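Local coordinates for protein enolase (PDB 3UGV) that probably catalyses a magnesium-dependent reaction that begins with removal of the proton next to a substrate carboxylate, as in enolase superfamily relatives of the mandelate racemase group, at residues V332-M337 against G365-P370; G315-W320 against T340-W345; N144-T149 against G153-V158; D353-E358 against E381-A386. All blocks are in the same frame, centred on the assembly; numbering follows the deposited sequence.

Contact 1 (V332-M337 against G365-P370)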
loop_
_atom_site.group_PDB
_atom_site.type_symbol
_atom_site.label_atom_id
_atom_site.label_comp_id
_atom_site.label_asym_id
_atom_site.label_seq_id
_atom_site.Cartn_x
_atom_site.Cartn_y
_atom_site.Cartn_z
ATOM N N VAL F 332 -4.095 -39.178 10.165
ATOM C CA VAL F 332 -3.477 -38.512 9.024
ATOM C C VAL F 332 -2.722 -37.310 9.555
ATOM O O VAL F 332 -1.593 -37.016 9.141
ATOM C CB VAL F 332 -4.507 -38.005 7.992
ATOM C CG1 VAL F 332 -3.787 -37.422 6.787
ATOM C CG2 VAL F 332 -5.433 -39.121 7.554
ATOM N N GLY F 333 -3.353 -36.617 10.496
ATOM C CA GLY F 333 -2.723 -35.483 11.145
ATOM C C GLY F 333 -1.318 -35.768 11.658
ATOM O O GLY F 333 -0.354 -35.077 11.303
ATOM N N ALA F 334 -1.186 -36.787 12.500
ATOM C CA ALA F 334 0.128 -37.098 13.056
ATOM C C ALA F 334 1.147 -37.446 11.958
ATOM O O ALA F 334 2.323 -37.054 12.040
ATOM C CB ALA F 334 0.028 -38.204 14.110
ATOM N N HIS F 335 0.695 -38.152 10.921
ATOM C CA HIS F 335 1.593 -38.502 9.817
ATOM C C HIS F 335 2.171 -37.276 9.115
ATOM O O HIS F 335 3.390 -37.156 9.015
ATOM C CB HIS F 335 0.922 -39.446 8.811
ATOM C CG HIS F 335 0.946 -40.883 9.230
ATOM N ND1 HIS F 335 2.003 -41.725 8.951
ATOM C CD2 HIS F 335 0.043 -41.627 9.914
ATOM C CE1 HIS F 335 1.751 -42.924 9.443
ATOM N NE2 HIS F 335 0.569 -42.891 10.034
ATOM N N VAL F 336 1.311 -36.362 8.651
ATOM C CA VAL F 336 1.799 -35.197 7.899
ATOM C C VAL F 336 2.523 -34.200 8.789
ATOM O O VAL F 336 3.400 -33.480 8.315
ATOM C CB VAL F 336 0.686 -34.444 7.103
ATOM C CG1 VAL F 336 0.072 -35.343 6.061
ATOM C CG2 VAL F 336 -0.384 -33.903 8.043
ATOM N N MET F 337 2.164 -34.150 10.072
ATOM C CA MET F 337 2.861 -33.250 11.006
ATOM C C MET F 337 4.320 -33.641 11.167
ATOM O O MET F 337 5.164 -32.797 11.481
ATOM C CB MET F 337 2.173 -33.184 12.378
ATOM C CG MET F 337 0.853 -32.441 12.363
ATOM S SD MET F 337 1.094 -30.664 12.264
ATOM C CE MET F 337 1.396 -30.285 13.995
ATOM N N GLY F 365 1.192 -36.656 26.514
ATOM C CA GLY F 365 0.543 -35.683 25.658
ATOM C C GLY F 365 1.036 -35.639 24.217
ATOM O O GLY F 365 0.615 -34.778 23.454
ATOM N N ASP F 366 1.938 -36.542 23.839
ATOM C CA ASP F 366 2.313 -36.683 22.434
ATOM C C ASP F 366 1.582 -37.879 21.850
ATOM O O ASP F 366 1.482 -38.918 22.501
ATOM C CB ASP F 366 3.820 -36.908 22.271
ATOM C CG ASP F 366 4.651 -35.762 22.827
ATOM O OD1 ASP F 366 4.120 -34.635 22.933
ATOM O OD2 ASP F 366 5.839 -35.991 23.159
ATOM N N LEU F 367 1.068 -37.730 20.633
ATOM C CA LEU F 367 0.470 -38.846 19.901
ATOM C C LEU F 367 1.574 -39.597 19.151
ATOM O O LEU F 367 2.347 -38.998 18.406
ATOM C CB LEU F 367 -0.590 -38.345 18.913
ATOM C CG LEU F 367 -1.490 -39.414 18.291
ATOM C CD1 LEU F 367 -2.395 -40.021 19.369
ATOM C CD2 LEU F 367 -2.324 -38.882 17.122
ATOM N N ILE F 368 1.651 -40.906 19.364
ATOM C CA ILE F 368 2.709 -41.737 18.789
ATOM C C ILE F 368 2.295 -42.294 17.433
ATOM O O ILE F 368 1.306 -43.004 17.346
ATOM C CB ILE F 368 3.021 -42.935 19.703
ATOM C CG1 ILE F 368 3.519 -42.454 21.067
ATOM C CG2 ILE F 368 4.046 -43.845 19.039
ATOM C CD1 ILE F 368 4.676 -41.458 20.979
ATOM N N VAL F 369 3.032 -41.962 16.375
ATOM C CA VAL F 369 2.745 -42.520 15.052
ATOM C C VAL F 369 3.358 -43.906 15.010
ATOM O O VAL F 369 4.560 -44.045 15.219
ATOM C CB VAL F 369 3.362 -41.697 13.888
ATOM C CG1 VAL F 369 3.098 -42.395 12.561
ATOM C CG2 VAL F 369 2.821 -40.277 13.851
ATOM N N PRO F 370 2.536 -44.933 14.741
ATOM C CA PRO F 370 2.980 -46.333 14.803
ATOM C C PRO F 370 3.740 -46.732 13.544
ATOM O O PRO F 370 3.465 -46.208 12.463
ATOM C CB PRO F 370 1.663 -47.102 14.856
ATOM C CG PRO F 370 0.740 -46.264 14.017
ATOM C CD PRO F 370 1.130 -44.821 14.312
HETATM O O HOH W 1 0.984 -45.765 10.586
#

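Contact 2 (G315-W320 against T340-W345)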
loop_
_atom_site.group_PDB
_atom_site.type_symbol
_atom_site.label_atom_id
_atom_site.label_comp_id
_atom_site.label_asym_id
_atom_site.label_seq_id
_atom_site.Cartn_x
_atom_site.Cartn_y
_atom_site.Cartn_z
ATOM N N GLY F 315 3.722 -25.967 2.354
ATOM C CA GLY F 315 4.623 -25.181 1.538
ATOM C C GLY F 315 4.352 -23.688 1.588
ATOM O O GLY F 315 5.284 -22.907 1.681
ATOM N N VAL F 316 3.085 -23.281 1.514
ATOM C CA VAL F 316 2.741 -21.876 1.711
ATOM C C VAL F 316 3.092 -21.431 3.135
ATOM O O VAL F 316 3.763 -20.421 3.334
ATOM C CB VAL F 316 1.246 -21.596 1.468
ATOM C CG1 VAL F 316 0.954 -20.158 1.758
ATOM C CG2 VAL F 316 0.842 -21.924 0.024
ATOM N N ALA F 317 2.654 -22.200 4.126
ATOM C CA ALA F 317 2.878 -21.843 5.523
ATOM C C ALA F 317 4.357 -21.705 5.777
ATOM O O ALA F 317 4.805 -20.737 6.393
ATOM C CB ALA F 317 2.291 -22.885 6.442
ATOM N N GLY F 318 5.127 -22.673 5.295
ATOM C CA GLY F 318 6.566 -22.634 5.476
ATOM C C GLY F 318 7.178 -21.350 4.943
ATOM O O GLY F 318 7.975 -20.709 5.622
ATOM N N ALA F 319 6.813 -20.971 3.719
ATOM C CA ALA F 319 7.383 -19.774 3.103
ATOM C C ALA F 319 7.104 -18.517 3.946
ATOM O O ALA F 319 7.979 -17.677 4.148
ATOM C CB ALA F 319 6.851 -19.609 1.699
ATOM N N TRP F 320 5.877 -18.408 4.440
ATOM C CA TRP F 320 5.468 -17.304 5.290
ATOM C C TRP F 320 6.041 -17.426 6.700
ATOM O O TRP F 320 6.145 -16.438 7.426
ATOM C CB TRP F 320 3.933 -17.255 5.385
ATOM C CG TRP F 320 3.251 -16.521 4.268
ATOM C CD1 TRP F 320 2.838 -17.037 3.062
ATOM C CD2 TRP F 320 2.877 -15.137 4.257
ATOM N NE1 TRP F 320 2.253 -16.054 2.301
ATOM C CE2 TRP F 320 2.256 -14.880 3.010
ATOM C CE3 TRP F 320 3.018 -14.085 5.175
ATOM C CZ2 TRP F 320 1.772 -13.619 2.661
ATOM C CZ3 TRP F 320 2.534 -12.834 4.830
ATOM C CH2 TRP F 320 1.918 -12.612 3.579
ATOM N N THR F 340 5.859 -31.754 8.371
ATOM C CA THR F 340 5.413 -30.373 8.192
ATOM C C THR F 340 6.398 -29.391 8.829
ATOM O O THR F 340 6.637 -29.398 10.046
ATOM C CB THR F 340 4.003 -30.166 8.744
ATOM O OG1 THR F 340 3.084 -30.968 7.992
ATOM C CG2 THR F 340 3.606 -28.698 8.659
ATOM N N GLU F 341 6.972 -28.552 7.986
ATOM C CA GLU F 341 8.092 -27.695 8.367
ATOM C C GLU F 341 7.767 -26.768 9.544
ATOM O O GLU F 341 8.585 -26.600 10.435
ATOM C CB GLU F 341 8.506 -26.895 7.136
ATOM C CG GLU F 341 9.697 -25.991 7.287
ATOM C CD GLU F 341 9.873 -25.108 6.058
ATOM O OE1 GLU F 341 9.377 -25.495 4.968
ATOM O OE2 GLU F 341 10.486 -24.021 6.191
ATOM N N THR F 342 6.580 -26.161 9.553
ATOM C CA THR F 342 6.225 -25.286 10.660
ATOM C C THR F 342 5.224 -25.947 11.614
ATOM O O THR F 342 4.437 -25.274 12.254
ATOM C CB THR F 342 5.684 -23.919 10.190
ATOM O OG1 THR F 342 4.500 -24.119 9.420
ATOM C CG2 THR F 342 6.723 -23.166 9.350
ATOM N N ALA F 343 5.271 -27.269 11.711
ATOM C CA ALA F 343 4.380 -28.005 12.603
ATOM C C ALA F 343 4.309 -27.350 13.966
ATOM O O ALA F 343 5.318 -26.943 14.529
ATOM C CB ALA F 343 4.833 -29.450 12.737
ATOM N N HIS F 344 3.104 -27.242 14.500
ATOM C CA HIS F 344 2.917 -26.537 15.753
ATOM C C HIS F 344 2.217 -27.463 16.756
ATOM O O HIS F 344 2.880 -28.110 17.570
ATOM C CB HIS F 344 2.160 -25.218 15.506
ATOM C CG HIS F 344 2.133 -24.302 16.688
ATOM N ND1 HIS F 344 1.192 -23.302 16.830
ATOM C CD2 HIS F 344 2.921 -24.241 17.794
ATOM C CE1 HIS F 344 1.404 -22.661 17.967
ATOM N NE2 HIS F 344 2.438 -23.221 18.578
ATOM N N TRP F 345 0.892 -27.545 16.690
ATOM C CA TRP F 345 0.143 -28.451 17.568
ATOM C C TRP F 345 -0.725 -29.401 16.762
ATOM O O TRP F 345 -1.247 -29.044 15.695
ATOM C CB TRP F 345 -0.798 -27.684 18.503
ATOM C CG TRP F 345 -0.172 -26.875 19.605
ATOM C CD1 TRP F 345 0.228 -25.572 19.537
ATOM C CD2 TRP F 345 0.049 -27.291 20.963
ATOM N NE1 TRP F 345 0.695 -25.156 20.757
ATOM C CE2 TRP F 345 0.601 -26.191 21.651
ATOM C CE3 TRP F 345 -0.147 -28.492 21.658
ATOM C CZ2 TRP F 345 0.958 -26.254 23.010
ATOM C CZ3 TRP F 345 0.203 -28.550 23.010
ATOM C CH2 TRP F 345 0.741 -27.437 23.668
#

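Contact 3 (N144-T149 against G153-V158)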
loop_
_atom_site.group_PDB
_atom_site.type_symbol
_atom_site.label_atom_id
_atom_site.label_comp_id
_atom_site.label_asym_id
_atom_site.label_seq_id
_atom_site.Cartn_x
_atom_site.Cartn_y
_atom_site.Cartn_z
ATOM N N ASN F 144 4.981 -50.498 1.192
ATOM C CA ASN F 144 5.242 -51.048 2.526
ATOM C C ASN F 144 5.894 -50.028 3.479
ATOM O O ASN F 144 6.836 -50.351 4.211
ATOM C CB ASN F 144 6.076 -52.332 2.429
ATOM C CG ASN F 144 6.136 -53.092 3.741
ATOM O OD1 ASN F 144 7.218 -53.433 4.226
ATOM N ND2 ASN F 144 4.972 -53.356 4.329
ATOM N N MET F 145 5.379 -48.798 3.458
ATOM C CA MET F 145 5.893 -47.712 4.297
ATOM C C MET F 145 4.773 -47.042 5.064
ATOM O O MET F 145 3.664 -46.891 4.546
ATOM C CB MET F 145 6.578 -46.652 3.437
ATOM C CG MET F 145 7.914 -47.090 2.849
ATOM S SD MET F 145 8.596 -45.869 1.713
ATOM C CE MET F 145 10.140 -46.665 1.299
ATOM N N PRO F 146 5.054 -46.636 6.309
ATOM C CA PRO F 146 4.102 -45.743 6.978
ATOM C C PRO F 146 3.946 -44.478 6.118
ATOM O O PRO F 146 4.895 -44.132 5.412
ATOM C CB PRO F 146 4.807 -45.411 8.299
ATOM C CG PRO F 146 5.857 -46.497 8.487
ATOM C CD PRO F 146 6.280 -46.858 7.102
ATOM N N LEU F 147 2.787 -43.812 6.154
ATOM C CA LEU F 147 2.576 -42.632 5.307
ATOM C C LEU F 147 3.650 -41.555 5.517
ATOM O O LEU F 147 4.209 -41.031 4.549
ATOM C CB LEU F 147 1.181 -42.036 5.505
ATOM C CG LEU F 147 0.865 -40.849 4.582
ATOM C CD1 LEU F 147 0.836 -41.269 3.119
ATOM C CD2 LEU F 147 -0.457 -40.171 4.972
ATOM N N CYS F 148 3.941 -41.224 6.776
ATOM C CA CYS F 148 4.945 -40.203 7.053
ATOM C C CYS F 148 6.283 -40.572 6.415
ATOM O O CYS F 148 7.052 -39.697 6.019
ATOM C CB CYS F 148 5.119 -40.001 8.554
ATOM S SG CYS F 148 5.539 -41.497 9.459
ATOM N N THR F 149 6.554 -41.870 6.314
ATOM C CA THR F 149 7.784 -42.346 5.691
ATOM C C THR F 149 7.744 -42.139 4.175
ATOM O O THR F 149 8.681 -41.609 3.586
ATOM C CB THR F 149 8.060 -43.829 6.031
ATOM O OG1 THR F 149 8.158 -43.978 7.453
ATOM C CG2 THR F 149 9.372 -44.284 5.404
ATOM N N GLY F 153 9.546 -38.561 5.907
ATOM C CA GLY F 153 9.851 -38.456 7.317
ATOM C C GLY F 153 9.934 -39.826 7.921
ATOM O O GLY F 153 10.185 -40.791 7.197
ATOM N N THR F 154 9.718 -39.906 9.237
ATOM C CA THR F 154 9.653 -41.177 9.968
ATOM C C THR F 154 8.646 -41.108 11.117
ATOM O O THR F 154 8.364 -40.023 11.644
ATOM C CB THR F 154 11.000 -41.556 10.605
ATOM O OG1 THR F 154 11.278 -40.653 11.684
ATOM C CG2 THR F 154 12.124 -41.513 9.587
ATOM N N PRO F 155 8.113 -42.275 11.520
ATOM C CA PRO F 155 7.213 -42.393 12.673
ATOM C C PRO F 155 7.843 -41.836 13.950
ATOM O O PRO F 155 9.047 -41.966 14.163
ATOM C CB PRO F 155 7.017 -43.907 12.805
ATOM C CG PRO F 155 7.269 -44.436 11.436
ATOM C CD PRO F 155 8.345 -43.574 10.866
ATOM N N GLY F 156 7.029 -41.220 14.798
ATOM C CA GLY F 156 7.527 -40.650 16.034
ATOM C C GLY F 156 6.450 -39.893 16.780
ATOM O O GLY F 156 5.260 -40.062 16.513
ATOM N N SER F 157 6.881 -39.043 17.703
ATOM C CA SER F 157 5.984 -38.309 18.586
ATOM C C SER F 157 5.555 -36.968 17.990
ATOM O O SER F 157 6.339 -36.294 17.326
ATOM C CB SER F 157 6.661 -38.072 19.944
ATOM O OG SER F 157 6.464 -39.179 20.800
ATOM N N VAL F 158 4.302 -36.595 18.238
ATOM C CA VAL F 158 3.782 -35.295 17.831
ATOM C C VAL F 158 3.013 -34.701 19.001
ATOM O O VAL F 158 2.055 -35.311 19.486
ATOM C CB VAL F 158 2.824 -35.401 16.643
ATOM C CG1 VAL F 158 2.510 -33.997 16.096
ATOM C CG2 VAL F 158 3.408 -36.286 15.559
HETATM O O HOH W 2 10.940 -41.368 4.752
#

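Contact 4 (D353-E358 against E381-A386)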
loop_
_atom_site.group_PDB
_atom_site.type_symbol
_atom_site.label_atom_id
_atom_site.label_comp_id
_atom_site.label_asym_id
_atom_site.label_seq_id
_atom_site.Cartn_x
_atom_site.Cartn_y
_atom_site.Cartn_z
ATOM N N ASP F 353 -12.377 -43.036 17.613
ATOM C CA ASP F 353 -11.736 -44.250 18.149
ATOM C C ASP F 353 -12.580 -45.531 18.078
ATOM O O ASP F 353 -12.043 -46.625 17.880
ATOM C CB ASP F 353 -11.293 -44.028 19.605
ATOM C CG ASP F 353 -9.938 -43.349 19.710
ATOM O OD1 ASP F 353 -9.439 -42.848 18.677
ATOM O OD2 ASP F 353 -9.375 -43.317 20.828
ATOM N N PRO F 354 -13.902 -45.413 18.277
ATOM C CA PRO F 354 -14.700 -46.645 18.302
ATOM C C PRO F 354 -14.622 -47.474 17.018
ATOM O O PRO F 354 -14.717 -48.694 17.106
ATOM C CB PRO F 354 -16.119 -46.135 18.540
ATOM C CG PRO F 354 -15.922 -44.878 19.331
ATOM C CD PRO F 354 -14.666 -44.252 18.772
ATOM N N ILE F 355 -14.431 -46.845 15.862
ATOM C CA ILE F 355 -14.376 -47.595 14.604
ATOM C C ILE F 355 -12.964 -48.056 14.231
ATOM O O ILE F 355 -12.759 -48.651 13.181
ATOM C CB ILE F 355 -15.014 -46.819 13.432
ATOM C CG1 ILE F 355 -14.431 -45.417 13.329
ATOM C CG2 ILE F 355 -16.518 -46.737 13.606
ATOM C CD1 ILE F 355 -13.123 -45.363 12.604
ATOM N N LEU F 356 -11.992 -47.774 15.092
ATOM C CA LEU F 356 -10.638 -48.266 14.881
ATOM C C LEU F 356 -10.354 -49.424 15.828
ATOM O O LEU F 356 -10.813 -49.432 16.976
ATOM C CB LEU F 356 -9.593 -47.168 15.124
ATOM C CG LEU F 356 -9.666 -45.833 14.391
ATOM C CD1 LEU F 356 -8.497 -44.951 14.826
ATOM C CD2 LEU F 356 -9.649 -46.064 12.887
ATOM N N GLN F 357 -9.588 -50.394 15.341
ATOM C CA GLN F 357 -9.118 -51.489 16.174
ATOM C C GLN F 357 -8.070 -50.983 17.148
ATOM O O GLN F 357 -8.097 -51.312 18.336
ATOM C CB GLN F 357 -8.539 -52.603 15.303
ATOM C CG GLN F 357 -9.604 -53.380 14.549
ATOM C CD GLN F 357 -9.056 -54.599 13.845
ATOM O OE1 GLN F 357 -7.974 -55.090 14.170
ATOM N NE2 GLN F 357 -9.797 -55.090 12.861
ATOM N N GLU F 358 -7.165 -50.158 16.637
ATOM C CA GLU F 358 -6.034 -49.688 17.409
ATOM C C GLU F 358 -5.761 -48.209 17.147
ATOM O O GLU F 358 -4.921 -47.860 16.319
ATOM C CB GLU F 358 -4.809 -50.526 17.063
ATOM C CG GLU F 358 -3.739 -50.573 18.138
ATOM C CD GLU F 358 -2.731 -51.683 17.882
ATOM O OE1 GLU F 358 -1.523 -51.384 17.756
ATOM O OE2 GLU F 358 -3.153 -52.859 17.801
ATOM N N GLU F 381 -15.071 -53.892 12.728
ATOM C CA GLU F 381 -16.285 -54.213 11.978
ATOM C C GLU F 381 -17.527 -54.518 12.828
ATOM O O GLU F 381 -18.648 -54.368 12.348
ATOM C CB GLU F 381 -16.014 -55.332 10.968
ATOM C CG GLU F 381 -15.078 -54.919 9.831
ATOM C CD GLU F 381 -15.719 -53.928 8.865
ATOM O OE1 GLU F 381 -16.938 -53.659 8.992
ATOM O OE2 GLU F 381 -14.999 -53.418 7.976
ATOM N N ASP F 382 -17.335 -54.927 14.081
ATOM C CA ASP F 382 -18.459 -55.078 15.012
ATOM C C ASP F 382 -19.087 -53.721 15.334
ATOM O O ASP F 382 -20.282 -53.491 15.105
ATOM C CB ASP F 382 -18.015 -55.764 16.307
ATOM C CG ASP F 382 -17.708 -57.236 16.111
ATOM O OD1 ASP F 382 -18.247 -57.835 15.150
ATOM O OD2 ASP F 382 -16.934 -57.793 16.924
ATOM N N VAL F 383 -18.263 -52.822 15.862
ATOM C CA VAL F 383 -18.684 -51.464 16.139
ATOM C C VAL F 383 -19.257 -50.821 14.882
ATOM O O VAL F 383 -20.254 -50.098 14.950
ATOM C CB VAL F 383 -17.512 -50.620 16.653
ATOM C CG1 VAL F 383 -17.960 -49.198 16.896
ATOM C CG2 VAL F 383 -16.949 -51.221 17.931
ATOM N N VAL F 384 -18.629 -51.082 13.736
ATOM C CA VAL F 384 -19.137 -50.549 12.474
ATOM C C VAL F 384 -20.560 -51.025 12.189
ATOM O O VAL F 384 -21.428 -50.226 11.826
ATOM C CB VAL F 384 -18.219 -50.893 11.277
ATOM C CG1 VAL F 384 -18.914 -50.581 9.952
ATOM C CG2 VAL F 384 -16.932 -50.122 11.383
ATOM N N ALA F 385 -20.802 -52.324 12.357
ATOM C CA ALA F 385 -22.126 -52.891 12.087
ATOM C C ALA F 385 -23.184 -52.298 13.014
ATOM O O ALA F 385 -24.276 -51.914 12.574
ATOM C CB ALA F 385 -22.095 -54.405 12.215
ATOM N N ALA F 386 -22.846 -52.223 14.298
ATOM C CA ALA F 386 -23.738 -51.668 15.308
ATOM C C ALA F 386 -24.089 -50.191 15.070
ATOM O O ALA F 386 -25.001 -49.656 15.705
ATOM C CB ALA F 386 -23.136 -51.859 16.708
#

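Contact 1 (V332-M337 against G365-P370)
V369 lies against A334 and H335, two consecutive residues of helix 330-337, and its forked side chain illustrates how one valine can serve two different partners. From CB the branches part. CG2 presses on the methyl of A334, at 3.5 Å from A334 CB, which is close for two carbons. CG1, anti to the backbone N (chi1 176°), goes over a face of the H335 imidazole, 3.7 Å from the ring centroid and 22° off the ring normal. It sits nearer the rim, with H335 CE1 closest at 3.4 Å. A334 CB also receives L367 CD2 at 3.9 Å, so the small methyl is shared by two aliphatic side chains of 365-370. The ring nitrogens carry the polar contacts: ND1 is hydrogen-bonded to C148 N, and NE2 to Y360 OH and to a water in the ring plane that also hydrogen-bonds P370 O. With an alanine here in place of H335, the C148 amide and the Y360 hydroxyl would probably be left without their mate, and a gap would open beside V369 CG1. The contact is thus apolar over one face and polar at the two nitrogens, a division that lets a buried histidine keep both nitrogens satisfied.

Contact 2 (G315-W320 against T340-W345)
T342 turns its two branches to the helix by a chi1 of 61°, which sets OG1 between the backbone N and the carbonyl carbon and leaves CG2 anti to the carbonyl carbon. OG1 then stands 3.9 Å from A317 CB, and CG2 stands at the same distance from G318 CA. E341 reaches the same helix differently: CG is anti to the backbone N (chi1 -177°), and the chain continues extended, bringing the carboxylate alongside the glycine with OE1 4.0 Å from G318 CA. The position is a good example of a close approach made possible by a missing side chain. A CB on G318 would fall about 2.7 Å from E341 OE1, a clash, so the carboxylate occupies ground that any larger residue would claim. The two side chains occupy the central positions of a type I beta turn running from T340 to A343, closed by the A343 N to T340 O bond of 3.0 Å. This turn belongs to the loop between helix 330-337 and strand 346-348, and it is laid against the last part of helix 306-320, one of the helices of the barrel domain of the enolase superfamily. No hydrogen bond joins the two segments. The polar ends look elsewhere: T342 OG1 bonds to I322 O, in the chain just beyond the helix, and E341 OE1 forms a salt bridge with R312 of the second subunit. R283 of that subunit hydrogen-bonds A319 O.

Contact 3 (N144-T149 against G153-V158)
C148 O accepts the amide of G153 at 2.7 Å (N-H...O angle 150°), with the donor tilted 22° from the carbonyl plane, so the chain leaving the short helix 147-150 is tied back to it. Beside this bond T149 CA makes a CA-H...O contact of 3.2 Å with G153 O, and a water donates to both T149 O and G153 O. The side chains gather on P155. C148 SG, set by a chi1 of 56° between the backbone N and the carbonyl carbon, rests against the T154-P155 peptide, 3.4 Å from P155 N, and meets P155 CD as well. T149 OG1 comes to P155 CD at 3.4 Å from another direction. At the ring's CG, P146 approaches CG to CG at 3.9 Å, the two prolines crossing at about a right angle. An alanine here in place of P155 lacks CG and CD, which would probably open a gap between P146, C148 and T149 and set the T154 peptide freer to turn. T154 points away from these residues, and its OG1 hydrogen-bonds E106 of the second subunit. A Schellman motif with N144 as its C-prime residue ends the preceding helix, P146 N-caps helix 147-150, and P155 leads into strand 157-162, consistent with the link from capping domain to barrel in the mandelate racemase/muconate lactonizing enzyme fold.

Contact 4 (D353-E358 against E381-A386)
V383 is the residue of helix 381-387 that meets 353-358 most fully, and it does so around a single backbone oxygen; E381, two residues earlier, points away from the turn and is salt-bridged to R36. The isopropyl group of V383 faces P354 O with all three side-chain carbons near: CG1 at 3.3 Å from P354 O, CB at 3.4 Å and CG2 at 3.5 Å. Because CG1 is anti to the backbone N (chi1 178°), that branch also extends alongside the proline ring, where P354 CB lies 3.9 Å from V383 CG1. The same methyl is a looser neighbour of I355 CG2. Next in sequence, V384 sends CG2 toward I355 CG2, the two methyls 4.1 Å apart and the side chains crossing obliquely. I355 offers this methyl rather than its longer arm: CG1 stands between the backbone N and carbonyl carbon (chi1 52°), and the end of that arm leads off from the helix. The example shows a turn of 3-10 geometry presenting a proline ring carbon, one isoleucine methyl and a carbonyl oxygen to the helix without any hydrogen bond between the segments. Polar ties lie nearby instead. D380 OD1 accepts the V383 amide at the start of the helix; the I355-D380 backbone pairing and Q357 NE2 to W379 O fasten the chain leading into the helix to the turn. The pair is seated on strands 30-47 and 52-65, members of the antiparallel sheet: P354 touches L40, I355 touches L58, and V384 touches L60 and R36.

In the fold
Contacts 1 and 3 form the most intimate pair, with centres 8 Å apart: strands 366-368 and 157-162 are neighbours in one mixed sheet, where L367 N and V158 O (2.9 Å) probably form a hydrogen bond, as V369 N and G156 O do. Contact 2 lies about 16 Å from contact 1, centre to centre, yet touches it through M337 CE, 3.4 Å from W345 O. Contacts 2 and 3 both reach the second subunit. Contact 4, on the far side of the chain's centre from contact 2, is about 33 Å from it between centres. D225, E251 and E277 bind one magnesium ion; W345 of contact 2 hydrogen-bonds E248 and meets W249, on the strand that ends in E251.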